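Protein-glutamine gamma-glutamyltransferase (Pseudomonas aeruginosa PAO1, PDB 6G49) displays transglutaminase activity in vitro, joining glutamine and lysine side chains of proteins, within its periplasmic domain, and is critical for viability of the bacterium, possibly through a cell-wall function. Local coordinates at residues A[34-39]-A[115-120]; A[173-179]-A[255-261]; A[231-235]-A[246-252]. Where two conformers were deposited one is given. Residue numbers count along the deposited sequence, not the author numbering.

Contact 1: A[34-39]-A[115-120]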
loop_
_atom_site.group_PDB
_atom_site.type_symbol
_atom_site.label_atom_id
_atom_site.label_comp_id
_atom_site.label_asym_id
_atom_site.label_seq_id
_atom_site.Cartn_x
_atom_site.Cartn_y
_atom_site.Cartn_z
ATOM N N VAL A 34 -17.399 13.511 -0.330
ATOM C CA VAL A 34 -17.248 12.080 0.094
ATOM C C VAL A 34 -15.767 11.866 0.453
ATOM O O VAL A 34 -14.904 11.738 -0.427
ATOM C CB VAL A 34 -17.777 11.121 -1.000
ATOM C CG1 VAL A 34 -17.481 9.652 -0.733
ATOM C CG2 VAL A 34 -19.273 11.308 -1.234
ATOM N N THR A 35 -15.478 11.894 1.760
ATOM C CA THR A 35 -14.158 11.584 2.333
ATOM C C THR A 35 -13.706 10.181 1.893
ATOM O O THR A 35 -14.522 9.250 1.783
ATOM C CB THR A 35 -14.223 11.600 3.865
ATOM O OG1 THR A 35 -14.544 12.926 4.276
ATOM C CG2 THR A 35 -12.939 11.167 4.537
ATOM N N GLY A 36 -12.421 10.029 1.584
ATOM C CA GLY A 36 -11.934 8.711 1.144
ATOM C C GLY A 36 -10.611 8.858 0.431
ATOM O O GLY A 36 -10.045 9.993 0.326
ATOM N N LEU A 37 -10.040 7.723 0.020
ATOM C CA LEU A 37 -8.826 7.711 -0.722
ATOM C C LEU A 37 -9.068 8.295 -2.102
ATOM O O LEU A 37 -10.076 7.997 -2.705
ATOM C CB LEU A 37 -8.315 6.283 -0.943
ATOM C CG LEU A 37 -7.764 5.585 0.288
ATOM C CD1 LEU A 37 -7.565 4.105 -0.042
ATOM C CD2 LEU A 37 -6.452 6.229 0.695
ATOM N N SER A 38 -8.062 8.980 -2.628
ATOM C CA SER A 38 -8.119 9.419 -4.008
ATOM C C SER A 38 -6.915 8.870 -4.764
ATOM O O SER A 38 -6.167 8.048 -4.216
ATOM C CB SER A 38 -8.168 10.910 -4.044
ATOM O OG SER A 38 -6.939 11.403 -3.713
ATOM N N GLU A 39 -6.789 9.281 -6.033
ATOM C CA GLU A 39 -5.865 8.670 -6.961
ATOM C C GLU A 39 -4.432 9.132 -6.713
ATOM O O GLU A 39 -3.489 8.559 -7.303
ATOM C CB GLU A 39 -6.232 8.933 -8.419
ATOM C CG GLU A 39 -6.068 10.367 -8.825
ATOM C CD GLU A 39 -7.025 11.383 -8.251
ATOM O OE1 GLU A 39 -8.157 10.998 -7.834
ATOM O OE2 GLU A 39 -6.665 12.589 -8.293
ATOM N N PRO A 115 -20.291 4.500 -0.171
ATOM C CA PRO A 115 -19.880 5.264 -1.349
ATOM C C PRO A 115 -18.500 5.911 -1.148
ATOM O O PRO A 115 -18.226 6.455 -0.079
ATOM C CB PRO A 115 -20.957 6.364 -1.435
ATOM C CG PRO A 115 -22.138 5.758 -0.763
ATOM C CD PRO A 115 -21.580 4.934 0.377
ATOM N N SER A 116 -17.647 5.711 -2.164
ATOM C CA SER A 116 -16.274 6.271 -2.191
ATOM C C SER A 116 -16.111 7.402 -3.233
ATOM O O SER A 116 -15.119 8.122 -3.185
ATOM C CB SER A 116 -15.286 5.191 -2.483
ATOM O OG SER A 116 -15.508 4.688 -3.766
ATOM N N SER A 117 -17.032 7.480 -4.183
ATOM C CA SER A 117 -16.906 8.285 -5.384
ATOM C C SER A 117 -15.618 7.963 -6.145
ATOM O O SER A 117 -15.093 8.814 -6.867
ATOM C CB SER A 117 -17.009 9.764 -5.042
ATOM O OG SER A 117 -18.288 10.064 -4.542
ATOM N N GLN A 118 -15.109 6.733 -6.019
ATOM C CA GLN A 118 -13.964 6.255 -6.724
ATOM C C GLN A 118 -14.234 4.858 -7.264
ATOM O O GLN A 118 -15.072 4.109 -6.734
ATOM C CB GLN A 118 -12.683 6.279 -5.872
ATOM C CG GLN A 118 -12.288 7.637 -5.330
ATOM C CD GLN A 118 -11.759 8.554 -6.414
ATOM O OE1 GLN A 118 -11.661 8.198 -7.586
ATOM N NE2 GLN A 118 -11.307 9.724 -5.972
ATOM N N PRO A 119 -13.573 4.431 -8.345
ATOM C CA PRO A 119 -13.849 3.130 -8.945
ATOM C C PRO A 119 -13.012 1.933 -8.494
ATOM O O PRO A 119 -12.582 1.175 -9.324
ATOM C CB PRO A 119 -13.547 3.436 -10.422
ATOM C CG PRO A 119 -12.360 4.360 -10.404
ATOM C CD PRO A 119 -12.604 5.207 -9.168
ATOM N N TRP A 120 -12.641 1.859 -7.206
ATOM C CA TRP A 120 -11.778 0.842 -6.637
ATOM C C TRP A 120 -12.580 0.035 -5.623
ATOM O O TRP A 120 -13.246 0.668 -4.776
ATOM C CB TRP A 120 -10.542 1.468 -5.958
ATOM C CG TRP A 120 -9.929 2.493 -6.869
ATOM C CD1 TRP A 120 -9.643 2.323 -8.193
ATOM C CD2 TRP A 120 -9.543 3.843 -6.540
ATOM N NE1 TRP A 120 -9.122 3.482 -8.711
ATOM C CE2 TRP A 120 -9.058 4.437 -7.733
ATOM C CE3 TRP A 120 -9.549 4.615 -5.373
ATOM C CZ2 TRP A 120 -8.608 5.756 -7.786
ATOM C CZ3 TRP A 120 -9.151 5.937 -5.431
ATOM C CH2 TRP A 120 -8.682 6.502 -6.625
HETATM O O HOH W 1 -12.610 8.191 -1.844
HETATM O O HOH W 2 -11.783 10.653 -3.158
HETATM O O HOH W 3 -10.282 12.300 -6.960
HETATM O O HOH W 4 -10.238 9.350 -9.480
#
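Val34, Trp120 and Gln118 have the most surface covered in this loop-to-loop contact within the TgpA N-terminal family region, together about half of it; water and van der Waals packing join the loops. Val34, the first modelled residue and poorly ordered, lies against the start of 115-120: its CG1 is 3.3 Å from Pro115 O and its CG2 is 3.7 Å from Ser117 OG, a hydroxyl that is hydrogen-bonded to Glu149. At the other end, the indole of Trp120 presents its edge to the backbone of 37-39, with CZ3 3.5 Å from Leu37 O and CH2 3.4 Å from Glu39 N. Between them Gln118 CG packs 3.5 Å from Leu37 O, while its amide works through solvent. NE2 donates to two waters, one of which donates to Leu37 O and the other to Glu39 OE1, while a further water links Gln118 OE1 with Glu39 OE1. Another water donates to both Leu37 O (2.7 Å) and Ser116 O (2.8 Å). An ST turn, Gln118 N donating to Ser116 OG at 3.1 Å, shapes 115-120. The buried side chain of Leu37 lies about 8 Å from those of Cys243 and His287, active-site residues by similarity. It packs on helix 45-50 and strand 72-81, and Trp120 rests on Leu76 of that strand and on Gln143 of strand 142-144.

Contact 2: A[173-179]-A[255-261]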
loop_
_atom_site.group_PDB
_atom_site.type_symbol
_atom_site.label_atom_id
_atom_site.label_comp_id
_atom_site.label_asym_id
_atom_site.label_seq_id
_atom_site.Cartn_x
_atom_site.Cartn_y
_atom_site.Cartn_z
ATOM N N ARG A 173 8.069 -2.724 -15.480
ATOM C CA ARG A 173 9.392 -2.581 -14.900
ATOM C C ARG A 173 9.890 -1.130 -15.031
ATOM O O ARG A 173 10.353 -0.544 -14.048
ATOM C CB ARG A 173 10.359 -3.598 -15.498
ATOM C CG ARG A 173 11.677 -3.727 -14.773
ATOM C CD ARG A 173 12.510 -4.852 -15.433
ATOM N NE ARG A 173 13.647 -5.254 -14.690
ATOM C CZ ARG A 173 14.227 -6.434 -14.915
ATOM N NH1 ARG A 173 13.701 -7.251 -15.818
ATOM N NH2 ARG A 173 15.273 -6.774 -14.220
ATOM N N TRP A 174 9.841 -0.569 -16.251
ATOM C CA TRP A 174 10.311 0.747 -16.515
ATOM C C TRP A 174 9.546 1.775 -15.682
ATOM O O TRP A 174 10.126 2.714 -15.087
ATOM C CB TRP A 174 10.219 1.082 -18.008
ATOM C CG TRP A 174 11.057 2.230 -18.445
ATOM C CD1 TRP A 174 10.741 3.533 -18.670
ATOM C CD2 TRP A 174 12.469 2.121 -18.686
ATOM N NE1 TRP A 174 11.877 4.232 -19.025
ATOM C CE2 TRP A 174 12.941 3.407 -19.000
ATOM C CE3 TRP A 174 13.346 1.037 -18.662
ATOM C CZ2 TRP A 174 14.279 3.623 -19.387
ATOM C CZ3 TRP A 174 14.660 1.255 -19.022
ATOM C CH2 TRP A 174 15.098 2.535 -19.360
ATOM N N ARG A 175 8.223 1.651 -15.677
ATOM C CA ARG A 175 7.340 2.579 -14.974
ATOM C C ARG A 175 7.701 2.605 -13.477
ATOM O O ARG A 175 7.661 3.676 -12.874
ATOM C CB ARG A 175 5.898 2.109 -15.158
ATOM C CG ARG A 175 4.900 2.780 -14.234
ATOM C CD ARG A 175 3.538 2.140 -14.446
ATOM N NE ARG A 175 2.934 2.582 -15.672
ATOM C CZ ARG A 175 1.648 2.387 -15.988
ATOM N NH1 ARG A 175 0.898 1.675 -15.154
ATOM N NH2 ARG A 175 1.124 2.990 -17.068
ATOM N N ASN A 176 8.071 1.432 -12.937
ATOM C CA ASN A 176 8.312 1.303 -11.517
ATOM C C ASN A 176 9.761 1.565 -11.132
ATOM O O ASN A 176 10.164 1.256 -10.006
ATOM C CB ASN A 176 7.740 -0.018 -11.006
ATOM C CG ASN A 176 6.249 0.090 -10.899
ATOM O OD1 ASN A 176 5.759 0.835 -10.066
ATOM N ND2 ASN A 176 5.522 -0.517 -11.829
ATOM N N LEU A 177 10.546 2.120 -12.086
ATOM C CA LEU A 177 11.853 2.678 -11.787
ATOM C C LEU A 177 11.884 4.192 -11.980
ATOM O O LEU A 177 12.984 4.779 -11.858
ATOM C CB LEU A 177 12.866 1.933 -12.664
ATOM C CG LEU A 177 13.161 0.513 -12.216
ATOM C CD1 LEU A 177 13.857 -0.267 -13.324
ATOM C CD2 LEU A 177 13.944 0.382 -10.910
ATOM N N GLN A 178 10.743 4.805 -12.253
ATOM C CA GLN A 178 10.597 6.217 -12.539
ATOM C C GLN A 178 10.878 7.069 -11.308
ATOM O O GLN A 178 10.294 6.826 -10.252
ATOM C CB GLN A 178 9.192 6.551 -13.021
ATOM C CG GLN A 178 8.896 8.009 -13.295
ATOM C CD GLN A 178 8.371 8.736 -12.069
ATOM O OE1 GLN A 178 7.538 8.162 -11.339
ATOM N NE2 GLN A 178 8.841 9.985 -11.845
ATOM N N LEU A 179 11.730 8.077 -11.441
ATOM C CA LEU A 179 11.882 9.159 -10.458
ATOM C C LEU A 179 12.099 10.458 -11.206
ATOM O O LEU A 179 12.642 10.441 -12.325
ATOM C CB LEU A 179 13.071 8.952 -9.528
ATOM C CG LEU A 179 12.929 7.808 -8.547
ATOM C CD1 LEU A 179 14.205 7.564 -7.778
ATOM C CD2 LEU A 179 11.781 8.023 -7.598
ATOM N N ARG A 255 13.608 2.544 -5.798
ATOM C CA ARG A 255 13.683 2.844 -7.195
ATOM C C ARG A 255 15.053 3.441 -7.507
ATOM O O ARG A 255 15.646 3.122 -8.594
ATOM C CB ARG A 255 12.661 3.881 -7.604
ATOM C CG ARG A 255 11.234 3.348 -7.619
ATOM C CD ARG A 255 10.305 4.314 -8.287
ATOM N NE ARG A 255 8.942 3.755 -8.388
ATOM C CZ ARG A 255 7.934 4.257 -9.044
ATOM N NH1 ARG A 255 8.006 5.430 -9.668
ATOM N NH2 ARG A 255 6.801 3.522 -9.122
ATOM N N ALA A 256 15.559 4.294 -6.618
ATOM C CA ALA A 256 16.878 4.936 -6.848
ATOM C C ALA A 256 17.991 3.895 -6.771
ATOM O O ALA A 256 19.080 4.153 -7.364
ATOM C CB ALA A 256 17.098 6.092 -5.925
ATOM N N ALA A 257 17.789 2.775 -6.104
ATOM C CA ALA A 257 18.733 1.674 -6.011
ATOM C C ALA A 257 18.539 0.658 -7.154
ATOM O O ALA A 257 19.138 -0.392 -7.134
ATOM C CB ALA A 257 18.588 0.945 -4.710
ATOM N N GLY A 258 17.615 0.911 -8.076
ATOM C CA GLY A 258 17.375 0.037 -9.222
ATOM C C GLY A 258 16.432 -1.124 -8.963
ATOM O O GLY A 258 16.404 -2.034 -9.746
ATOM N N ILE A 259 15.586 -1.034 -7.915
ATOM C CA ILE A 259 14.620 -2.063 -7.544
ATOM C C ILE A 259 13.242 -1.518 -7.906
ATOM O O ILE A 259 12.849 -0.480 -7.358
ATOM C CB ILE A 259 14.709 -2.440 -6.043
ATOM C CG1 ILE A 259 16.093 -2.987 -5.698
ATOM C CG2 ILE A 259 13.596 -3.434 -5.705
ATOM C CD1 ILE A 259 16.351 -3.260 -4.258
ATOM N N PRO A 260 12.476 -2.156 -8.826
ATOM C CA PRO A 260 11.153 -1.631 -9.160
ATOM C C PRO A 260 10.271 -1.717 -7.902
ATOM O O PRO A 260 10.319 -2.717 -7.192
ATOM C CB PRO A 260 10.659 -2.551 -10.278
ATOM C CG PRO A 260 11.940 -3.190 -10.808
ATOM C CD PRO A 260 12.792 -3.401 -9.572
ATOM N N ALA A 261 9.564 -0.616 -7.641
ATOM C CA ALA A 261 8.783 -0.512 -6.389
ATOM C C ALA A 261 7.644 0.446 -6.624
ATOM O O ALA A 261 7.762 1.376 -7.430
ATOM C CB ALA A 261 9.662 -0.038 -5.258
HETATM O O HOH W 5 15.496 4.450 -10.992
#
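Arg255, at the C-terminal end of helix 243-256, organises this contact with its guanidinium group. NH1 donates to Gln178 O at 2.7 Å, while NE and NH2 both reach Ala261 O, at 2.8 and 2.9 Å, so one side chain fastens the 173-179 segment and the return of its own chain. NH2 also bonds to Glu79 O. A second link is backbone to backbone: Ala261 N donates to Asn176 O at 3.1 Å, and the same oxygen receives a CA-H...O contact from Pro260 CA at 3.2 Å. One water donates to both Leu177 O and Arg255 O, 2.7 Å from each. Gly258, with positive phi, ends the helix in a Schellman motif and swings the chain back toward Asn176. Leu177 CD2 lies over this turn, 3.5 Å from Gly258 C and 4.1 Å from Pro260 CG. Leu179 CD1 meets Ala256 CB at 3.7 Å. The contact thus joins the exit of helix 170-175 to the turn between helix 243-256 and strand 261-265, away from the annotated catalytic residues. Strand 72-81 contributes Glu79, which also binds Arg175 in a salt bridge, while Pro260 and Arg173 pack on Trp293 of strand 286-294.

Contact 3: A[231-235]-A[246-252]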
loop_
_atom_site.group_PDB
_atom_site.type_symbol
_atom_site.label_atom_id
_atom_site.label_comp_id
_atom_site.label_asym_id
_atom_site.label_seq_id
_atom_site.Cartn_x
_atom_site.Cartn_y
_atom_site.Cartn_z
ATOM N N VAL A 231 11.603 13.903 0.594
ATOM C CA VAL A 231 12.067 12.605 1.000
ATOM C C VAL A 231 13.322 12.780 1.866
ATOM O O VAL A 231 13.473 12.146 2.909
ATOM C CB VAL A 231 12.322 11.683 -0.209
ATOM C CG1 VAL A 231 12.944 10.358 0.174
ATOM C CG2 VAL A 231 11.029 11.478 -0.976
ATOM N N ASP A 232 14.283 13.589 1.411
ATOM C CA ASP A 232 15.512 13.852 2.220
ATOM C C ASP A 232 15.119 14.395 3.608
ATOM O O ASP A 232 15.699 13.945 4.600
ATOM C CB ASP A 232 16.387 14.896 1.516
ATOM C CG ASP A 232 17.150 14.400 0.310
ATOM O OD1 ASP A 232 16.918 13.232 -0.080
ATOM O OD2 ASP A 232 17.979 15.230 -0.272
ATOM N N ASP A 233 14.253 15.397 3.621
ATOM C CA ASP A 233 13.873 16.103 4.878
ATOM C C ASP A 233 13.292 15.090 5.881
ATOM O O ASP A 233 13.632 15.061 7.085
ATOM C CB ASP A 233 12.946 17.285 4.614
ATOM C CG ASP A 233 13.613 18.424 3.837
ATOM O OD1 ASP A 233 14.845 18.393 3.688
ATOM O OD2 ASP A 233 12.859 19.240 3.304
ATOM N N PHE A 234 12.406 14.220 5.394
ATOM C CA PHE A 234 11.828 13.180 6.221
ATOM C C PHE A 234 12.878 12.175 6.667
ATOM O O PHE A 234 12.966 11.854 7.845
ATOM C CB PHE A 234 10.645 12.507 5.512
ATOM C CG PHE A 234 10.235 11.222 6.174
ATOM C CD1 PHE A 234 9.546 11.229 7.397
ATOM C CD2 PHE A 234 10.463 10.000 5.569
ATOM C CE1 PHE A 234 9.181 10.035 8.004
ATOM C CE2 PHE A 234 10.093 8.803 6.166
ATOM C CZ PHE A 234 9.413 8.817 7.382
ATOM N N LEU A 235 13.686 11.605 5.763
ATOM C CA LEU A 235 14.589 10.509 6.165
ATOM C C LEU A 235 15.738 10.971 7.094
ATOM O O LEU A 235 16.241 10.157 7.810
ATOM C CB LEU A 235 15.229 9.876 4.927
ATOM C CG LEU A 235 14.302 9.000 4.110
ATOM C CD1 LEU A 235 15.002 8.535 2.827
ATOM C CD2 LEU A 235 13.839 7.810 4.946
ATOM N N TYR A 246 6.553 7.174 5.070
ATOM C CA TYR A 246 7.366 6.007 5.152
ATOM C C TYR A 246 7.299 5.214 3.834
ATOM O O TYR A 246 8.291 4.799 3.305
ATOM C CB TYR A 246 6.936 5.084 6.309
ATOM C CG TYR A 246 7.305 5.676 7.653
ATOM C CD1 TYR A 246 6.457 6.543 8.319
ATOM C CD2 TYR A 246 8.532 5.399 8.206
ATOM C CE1 TYR A 246 6.839 7.182 9.483
ATOM C CE2 TYR A 246 8.908 6.007 9.388
ATOM C CZ TYR A 246 8.073 6.877 10.032
ATOM O OH TYR A 246 8.508 7.449 11.216
ATOM N N ALA A 247 6.074 5.020 3.335
ATOM C CA ALA A 247 5.887 4.227 2.112
ATOM C C ALA A 247 6.549 4.931 0.910
ATOM O O ALA A 247 7.229 4.279 0.130
ATOM C CB ALA A 247 4.425 3.974 1.830
ATOM N N GLY A 248 6.284 6.221 0.770
ATOM C CA GLY A 248 6.828 7.024 -0.343
ATOM C C GLY A 248 8.315 7.094 -0.274
ATOM O O GLY A 248 9.023 6.864 -1.281
ATOM N N ALA A 249 8.874 7.295 0.930
ATOM C CA ALA A 249 10.335 7.372 1.022
ATOM C C ALA A 249 10.989 6.037 0.747
ATOM O O ALA A 249 12.026 5.953 0.033
ATOM C CB ALA A 249 10.802 7.889 2.360
ATOM N N MET A 250 10.412 4.938 1.227
ATOM C CA MET A 250 10.970 3.638 0.969
ATOM C C MET A 250 10.892 3.329 -0.528
ATOM O O MET A 250 11.877 2.805 -1.097
ATOM C CB MET A 250 10.259 2.518 1.714
ATOM C CG MET A 250 10.918 1.198 1.584
ATOM S SD MET A 250 10.088 -0.095 2.573
ATOM C CE MET A 250 11.145 -1.506 2.291
ATOM N N ALA A 251 9.741 3.601 -1.156
ATOM C CA ALA A 251 9.621 3.329 -2.587
ATOM C C ALA A 251 10.642 4.168 -3.379
ATOM O O ALA A 251 11.255 3.654 -4.340
ATOM C CB ALA A 251 8.218 3.564 -3.068
ATOM N N PHE A 252 10.819 5.426 -3.005
ATOM C CA PHE A 252 11.819 6.319 -3.634
ATOM C C PHE A 252 13.199 5.683 -3.588
ATOM O O PHE A 252 13.875 5.577 -4.637
ATOM C CB PHE A 252 11.829 7.684 -2.974
ATOM C CG PHE A 252 12.787 8.647 -3.610
ATOM C CD1 PHE A 252 14.147 8.548 -3.378
ATOM C CD2 PHE A 252 12.302 9.626 -4.438
ATOM C CE1 PHE A 252 15.026 9.421 -4.008
ATOM C CE2 PHE A 252 13.180 10.518 -5.075
ATOM C CZ PHE A 252 14.535 10.419 -4.829
#
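Two helices meet here in a buried contact, at a steep angle, their segment axes 10.1 Å apart at closest approach and crossing at -112°. Val231 comes first and sits where the backbones are nearest, its CA 5.5 Å from Ala249 CA. Its CG1 touches Ala249 CB at 3.9 Å, and its CG2 lies 4.1 Å from Phe252 CD2. Asp232 and Asp233 face other parts of the domain: the carboxylate of Asp232 accepts hydrogen bonds from the backbone nitrogens of Arg186 and Ala187. One turn on from Val231, Phe234 supplies the largest share of buried surface. Its ring edge meets the face of Tyr246 in a T-shaped stack, with centroids 4.8 Å apart and planes at 86°; the closest atoms are Phe234 CZ and Tyr246 CE2, at 3.5 Å. Phe234 CD2 also reaches Ala249 CB at 3.9 Å. Leu235 completes the set, its CD2 4.0 Å from Ala249 CB, so the small methyl of Ala249 touches three side chains of the opposing helix. Helix 243-256 begins at Cys243, the nucleophile by similarity, as in the transglutaminase-like superfamily, and the Tyr246 side chain lies about 6 Å from those of Cys243 and Asp303, the latter also an active-site residue by similarity. Around the pair, helix 185-197 packs on Val231 and Phe252, helix 201-214 meets Leu235, Tyr246 and Met250, and strand 286-294 lies against Ala247 and Met250.

In the fold
From the first modelled residue, the chain runs through helix 45-50 and several strands before contact 1 closes the first loop, bringing 115-120 back against 34-39. Contact 2 opens only later, at 173-179, so the two are in series, and their nearest atoms remain about 11 Å apart. The loop that contact 2 closes at 255-261 is largely helical, and contact 3 is nested inside it, tying helix 230-238 to helix 243-256. Contacts 2 and 3 touch directly, Leu179 CD2 lying 3.6 Å from Phe252 CD2. Contact 1 therefore belongs to the N-terminal region, whereas contact 3 packs on the middle of the helix that starts at the presumed nucleophile, and contact 2 on its C-terminal end and the turn that follows.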